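Local coordinates for protein alpha-1,2-mannosidase (Bacteroides thetaiotaomicron, PDB 2WW2) that hydrolyses alpha-mannosides with inversion of configuration, as a member of the calcium-dependent glycoside hydrolase family 92 of a human gut symbiont, at residues R352-I357 and S386-A391; G365-W370 and L405-H410. All blocks are in the same frame, centred on the assembly; numbering follows the deposited sequence.

Contact 1 (R352-I357 and S386-A391); sequences RVTQSI and SLLVDA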
loop_
_atom_site.group_PDB
_atom_site.type_symbol
_atom_site.label_atom_id
_atom_site.label_comp_id
_atom_site.label_asym_id
_atom_site.label_seq_id
_atom_site.Cartn_x
_atom_site.Cartn_y
_atom_site.Cartn_z
ATOM N N ARG A 352 -36.905 -28.566 -5.483
ATOM C CA ARG A 352 -36.219 -29.832 -5.199
ATOM C C ARG A 352 -35.037 -29.644 -4.231
ATOM O O ARG A 352 -34.772 -30.511 -3.375
ATOM C CB ARG A 352 -35.745 -30.497 -6.501
ATOM C CG ARG A 352 -36.877 -30.793 -7.490
ATOM C CD ARG A 352 -36.388 -31.587 -8.700
ATOM N NE ARG A 352 -35.506 -30.799 -9.557
ATOM C CZ ARG A 352 -35.881 -30.259 -10.716
ATOM N NH1 ARG A 352 -37.129 -30.410 -11.144
ATOM N NH2 ARG A 352 -35.017 -29.558 -11.442
ATOM N N VAL A 353 -34.336 -28.515 -4.361
ATOM C CA VAL A 353 -33.200 -28.219 -3.481
ATOM C C VAL A 353 -33.661 -28.098 -2.039
ATOM O O VAL A 353 -33.007 -28.617 -1.108
ATOM C CB VAL A 353 -32.485 -26.911 -3.891
ATOM C CG1 VAL A 353 -31.539 -26.444 -2.771
ATOM C CG2 VAL A 353 -31.702 -27.121 -5.189
ATOM N N THR A 354 -34.787 -27.420 -1.831
ATOM C CA THR A 354 -35.277 -27.254 -0.452
ATOM C C THR A 354 -35.677 -28.599 0.139
ATOM O O THR A 354 -35.316 -28.903 1.287
ATOM C CB THR A 354 -36.434 -26.222 -0.332
ATOM O OG1 THR A 354 -37.463 -26.566 -1.260
ATOM C CG2 THR A 354 -35.911 -24.798 -0.656
ATOM N N GLN A 355 -36.376 -29.424 -0.643
ATOM C CA GLN A 355 -36.670 -30.796 -0.192
ATOM C C GLN A 355 -35.397 -31.576 0.160
ATOM O O GLN A 355 -35.376 -32.346 1.125
ATOM C CB GLN A 355 -37.388 -31.605 -1.277
ATOM C CG GLN A 355 -38.883 -31.428 -1.415
ATOM C CD GLN A 355 -39.378 -32.097 -2.695
ATOM O OE1 GLN A 355 -39.585 -31.434 -3.739
ATOM N NE2 GLN A 355 -39.499 -33.423 -2.650
ATOM N N SER A 356 -34.347 -31.412 -0.637
ATOM C CA SER A 356 -33.109 -32.169 -0.417
ATOM C C SER A 356 -32.388 -31.769 0.869
ATOM O O SER A 356 -31.709 -32.593 1.489
ATOM C CB SER A 356 -32.155 -32.077 -1.614
ATOM O OG SER A 356 -31.572 -30.792 -1.726
ATOM N N ILE A 357 -32.540 -30.516 1.277
ATOM C CA ILE A 357 -31.954 -30.049 2.533
ATOM C C ILE A 357 -32.618 -30.787 3.694
ATOM O O ILE A 357 -31.949 -31.258 4.618
ATOM C CB ILE A 357 -32.143 -28.511 2.688
ATOM C CG1 ILE A 357 -31.178 -27.768 1.761
ATOM C CG2 ILE A 357 -31.935 -28.059 4.144
ATOM C CD1 ILE A 357 -31.492 -26.269 1.633
ATOM N N SER A 386 -31.387 -19.856 5.299
ATOM C CA SER A 386 -31.721 -18.822 4.326
ATOM C C SER A 386 -32.343 -19.415 3.054
ATOM O O SER A 386 -33.341 -18.900 2.546
ATOM C CB SER A 386 -30.474 -17.998 3.972
ATOM O OG SER A 386 -30.775 -17.096 2.910
ATOM N N LEU A 387 -31.764 -20.491 2.531
ATOM C CA LEU A 387 -32.335 -21.125 1.332
ATOM C C LEU A 387 -33.780 -21.549 1.562
ATOM O O LEU A 387 -34.650 -21.339 0.721
ATOM C CB LEU A 387 -31.539 -22.370 0.942
ATOM C CG LEU A 387 -30.383 -22.140 -0.039
ATOM C CD1 LEU A 387 -29.299 -21.260 0.610
ATOM C CD2 LEU A 387 -29.814 -23.511 -0.454
ATOM N N LEU A 388 -34.035 -22.162 2.708
ATOM C CA LEU A 388 -35.392 -22.586 3.015
ATOM C C LEU A 388 -36.344 -21.394 3.160
ATOM O O LEU A 388 -37.453 -21.393 2.626
ATOM C CB LEU A 388 -35.415 -23.442 4.295
ATOM C CG LEU A 388 -34.682 -24.798 4.279
ATOM C CD1 LEU A 388 -34.811 -25.500 5.655
ATOM C CD2 LEU A 388 -35.283 -25.680 3.203
ATOM N N VAL A 389 -35.925 -20.386 3.915
ATOM C CA VAL A 389 -36.850 -19.279 4.234
ATOM C C VAL A 389 -37.040 -18.330 3.042
ATOM O O VAL A 389 -38.158 -17.871 2.754
ATOM C CB VAL A 389 -36.369 -18.510 5.467
ATOM C CG1 VAL A 389 -37.244 -17.263 5.684
ATOM C CG2 VAL A 389 -36.401 -19.453 6.700
ATOM N N ASP A 390 -35.954 -18.043 2.335
ATOM C CA ASP A 390 -36.072 -17.194 1.154
ATOM C C ASP A 390 -37.079 -17.814 0.181
ATOM O O ASP A 390 -37.966 -17.111 -0.364
ATOM C CB ASP A 390 -34.712 -16.976 0.474
ATOM C CG ASP A 390 -34.799 -15.995 -0.689
ATOM O OD1 ASP A 390 -35.179 -14.818 -0.449
ATOM O OD2 ASP A 390 -34.505 -16.398 -1.843
ATOM N N ALA A 391 -36.963 -19.130 -0.033
ATOM C CA ALA A 391 -37.879 -19.831 -0.941
ATOM C C ALA A 391 -39.296 -19.772 -0.403
ATOM O O ALA A 391 -40.233 -19.446 -1.132
ATOM C CB ALA A 391 -37.448 -21.278 -1.137
#
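Leu387 and Leu388 of helix 383-393 divide the apolar contact with helix 347-364 between them. The CD2 methyl of Leu387 meets two side chains: Ile357 through its CD1, at 3.8 Å from Leu387 CD2, and Val353 through its CG1, at 4.1 Å from that same methyl. Ile357 lies at roughly a right angle across Leu387. Ile357 also has a second branch in use. Its CG2, anti to the backbone N, lies 4.1 Å from Leu388 CD1, and Ile357 and Leu388 pass with their chains running opposite ways.

Both segments belong to the catalytic domain, whose helices in this family build an (alpha/alpha)6 barrel, and the two helices of the domain that meet here are probably part of it. The axes of segments 352-357 and 386-391 approach to 9.8 Å and run obliquely antiparallel, with 136° between their N-to-C directions. His339 of helix 338-345 touches Val353 and Leu387, and Phe331 of helix 331-334 touches Ile357 and Leu387.

A second group of contacts sets methyls against Thr354 and the backbone. Leu388 CD2 lies 3.7 Å from Thr354 O and also touches Thr354 CB, while Thr354 CG2 is 3.9 Å from Ala391 CB and equally near the carbonyl oxygen of Leu387. With OG1 between the backbone N and the carbonyl carbon (chi1 53°), CG2 stands beside the backbone N and faces helix 383-393.

The hydroxyl of Thr354 is turned back on its own helix, where OG1 bonds to the carbonyl oxygen of Ser350, one turn earlier.

Contact 2 (G365-W370 and L405-H410); sequences GFMPEW and LEAMIH
The imidazole of His410 brings its NE2 corner over one face of the Phe366 ring, offset toward the rim, with NE2 3.5 Å from Phe366 CE1. The ring planes are inclined at 44° and the centroids lie 4.7 Å apart, which makes this an oblique aromatic pair. His410 reaches across with CG anti to its backbone N (chi1 171°). The same NE2 is 3.0 Å from Gly365 O, but the angle is too poor for a hydrogen bond. Gly365, the first residue past helix 347-364, has a positive phi, and at its backbone angles a CB would be jammed against the preceding carbonyl oxygen. An alanine in place of Phe366 would probably leave the NE2 corner of His410 without the ring face beneath it and would be likely to thin the packing against Val422, which the Phe366 side chain also touches.

Met367 lies against the helix surface, CG and SD both meeting the methyl of Ala407, SD at 4.1 Å from Ala407 CB. A bend at chi3 (-77°) then brings the terminal methyl over the helix backbone, where Met367 CE is 3.6 Å from Ala407 O and 3.7 Å from Met408 CA.

Gln411 NE2 fastens the loop to helix 401-413 by bonding Met367 O and Glu369 OE2. The loop carries the chain from helix 347-364 into strand 370-371, the edge of a small antiparallel sheet, while Met408 of helix 401-413 packs against both helix 383-393 and helix 444-465.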
loop_
_atom_site.group_PDB
_atom_site.type_symbol
_atom_site.label_atom_id
_atom_site.label_comp_id
_atom_site.label_asym_id
_atom_site.label_seq_id
_atom_site.Cartn_x
_atom_site.Cartn_y
_atom_site.Cartn_z
ATOM N N GLY A 365 -29.138 -35.905 10.660
ATOM C CA GLY A 365 -29.335 -35.164 11.916
ATOM C C GLY A 365 -29.088 -33.665 11.800
ATOM O O GLY A 365 -29.510 -32.892 12.674
ATOM N N PHE A 366 -28.411 -33.245 10.725
ATOM C CA PHE A 366 -28.145 -31.826 10.508
ATOM C C PHE A 366 -28.435 -31.441 9.065
ATOM O O PHE A 366 -28.236 -32.240 8.149
ATOM C CB PHE A 366 -26.671 -31.487 10.808
ATOM C CG PHE A 366 -26.316 -31.483 12.287
ATOM C CD1 PHE A 366 -26.461 -30.329 13.044
ATOM C CD2 PHE A 366 -25.792 -32.617 12.894
ATOM C CE1 PHE A 366 -26.116 -30.295 14.391
ATOM C CE2 PHE A 366 -25.445 -32.602 14.242
ATOM C CZ PHE A 366 -25.616 -31.435 14.998
ATOM N N MET A 367 -28.848 -30.201 8.847
ATOM C CA MET A 367 -28.876 -29.675 7.490
ATOM C C MET A 367 -27.447 -29.410 7.033
ATOM O O MET A 367 -26.577 -29.068 7.840
ATOM C CB MET A 367 -29.683 -28.379 7.411
ATOM C CG MET A 367 -31.146 -28.549 7.800
ATOM S SD MET A 367 -32.096 -27.043 7.488
ATOM C CE MET A 367 -31.586 -26.032 8.883
ATOM N N PRO A 368 -27.186 -29.571 5.728
ATOM C CA PRO A 368 -25.828 -29.298 5.273
ATOM C C PRO A 368 -25.544 -27.793 5.203
ATOM O O PRO A 368 -26.487 -26.989 5.105
ATOM C CB PRO A 368 -25.800 -29.891 3.867
ATOM C CG PRO A 368 -27.236 -29.856 3.401
ATOM C CD PRO A 368 -28.090 -29.971 4.644
ATOM N N GLU A 369 -24.256 -27.427 5.257
ATOM C CA GLU A 369 -23.831 -26.051 5.054
ATOM C C GLU A 369 -22.842 -26.060 3.882
ATOM O O GLU A 369 -23.101 -25.429 2.866
ATOM C CB GLU A 369 -23.236 -25.435 6.331
ATOM C CG GLU A 369 -24.208 -25.352 7.531
ATOM C CD GLU A 369 -25.400 -24.426 7.311
ATOM O OE1 GLU A 369 -25.406 -23.692 6.303
ATOM O OE2 GLU A 369 -26.352 -24.436 8.138
ATOM N N TRP A 370 -21.741 -26.801 4.024
ATOM C CA TRP A 370 -20.907 -27.190 2.871
ATOM C C TRP A 370 -21.071 -28.702 2.679
ATOM O O TRP A 370 -20.874 -29.472 3.620
ATOM C CB TRP A 370 -19.421 -26.845 3.113
ATOM C CG TRP A 370 -18.846 -25.927 2.052
ATOM C CD1 TRP A 370 -18.463 -24.624 2.211
ATOM C CD2 TRP A 370 -18.633 -26.246 0.662
ATOM N NE1 TRP A 370 -18.002 -24.110 0.998
ATOM C CE2 TRP A 370 -18.096 -25.091 0.041
ATOM C CE3 TRP A 370 -18.816 -27.404 -0.107
ATOM C CZ2 TRP A 370 -17.762 -25.058 -1.318
ATOM C CZ3 TRP A 370 -18.509 -27.367 -1.471
ATOM C CH2 TRP A 370 -17.978 -26.194 -2.060
ATOM N N LEU A 405 -39.153 -26.152 10.422
ATOM C CA LEU A 405 -38.881 -25.343 11.605
ATOM C C LEU A 405 -38.014 -26.107 12.618
ATOM O O LEU A 405 -37.125 -25.528 13.257
ATOM C CB LEU A 405 -40.183 -24.894 12.275
ATOM C CG LEU A 405 -39.971 -24.005 13.513
ATOM C CD1 LEU A 405 -39.090 -22.785 13.206
ATOM C CD2 LEU A 405 -41.306 -23.565 14.101
ATOM N N GLU A 406 -38.310 -27.397 12.794
ATOM C CA GLU A 406 -37.586 -28.230 13.754
ATOM C C GLU A 406 -36.119 -28.320 13.348
ATOM O O GLU A 406 -35.219 -28.172 14.180
ATOM C CB GLU A 406 -38.216 -29.620 13.803
ATOM C CG GLU A 406 -37.395 -30.691 14.493
ATOM C CD GLU A 406 -37.912 -32.102 14.180
ATOM O OE1 GLU A 406 -39.017 -32.438 14.637
ATOM O OE2 GLU A 406 -37.214 -32.871 13.479
ATOM N N ALA A 407 -35.894 -28.545 12.054
ATOM C CA ALA A 407 -34.554 -28.633 11.502
ATOM C C ALA A 407 -33.784 -27.322 11.691
ATOM O O ALA A 407 -32.600 -27.334 12.039
ATOM C CB ALA A 407 -34.630 -28.994 9.999
ATOM N N MET A 408 -34.460 -26.198 11.454
ATOM C CA MET A 408 -33.845 -24.872 11.580
ATOM C C MET A 408 -33.416 -24.610 13.012
ATOM O O MET A 408 -32.293 -24.182 13.269
ATOM C CB MET A 408 -34.845 -23.782 11.184
ATOM C CG MET A 408 -35.123 -23.683 9.694
ATOM S SD MET A 408 -36.489 -22.525 9.458
ATOM C CE MET A 408 -36.904 -22.942 7.760
ATOM N N ILE A 409 -34.334 -24.845 13.945
ATOM C CA ILE A 409 -34.031 -24.640 15.342
ATOM C C ILE A 409 -32.874 -25.545 15.787
ATOM O O ILE A 409 -31.984 -25.103 16.533
ATOM C CB ILE A 409 -35.277 -24.889 16.240
ATOM C CG1 ILE A 409 -36.330 -23.810 15.977
ATOM C CG2 ILE A 409 -34.881 -24.879 17.712
ATOM C CD1 ILE A 409 -37.660 -24.085 16.638
ATOM N N HIS A 410 -32.890 -26.808 15.360
ATOM C CA HIS A 410 -31.834 -27.748 15.760
ATOM C C HIS A 410 -30.466 -27.290 15.244
ATOM O O HIS A 410 -29.446 -27.394 15.929
ATOM C CB HIS A 410 -32.148 -29.168 15.277
ATOM C CG HIS A 410 -31.021 -30.133 15.461
ATOM N ND1 HIS A 410 -30.744 -30.745 16.668
ATOM C CD2 HIS A 410 -30.096 -30.589 14.587
ATOM C CE1 HIS A 410 -29.693 -31.534 16.527
ATOM N NE2 HIS A 410 -29.282 -31.454 15.271
#

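Overall arrangement
Contacts 1 and 2 have centres about 11 Å apart and meet through a shared apolar patch built on Met367 and Met408. Met367 joins them: its SD lies 3.5 Å from Ile357 CG2 and 3.6 Å from Leu388 CD1, wedged against both helices of contact 1. A second junction is made by Met408, whose CE is 3.7 Å from Val389 CG2 and 3.8 Å from Leu388 CB. The segments alternate along the chain, so helix 347-364 and the loop that follows it face the successive helices 383-393 and 401-413 in turn. Contact 1 is fully buried and contact 2 only partly; none of the residues that bind the two sodium ions belongs to either.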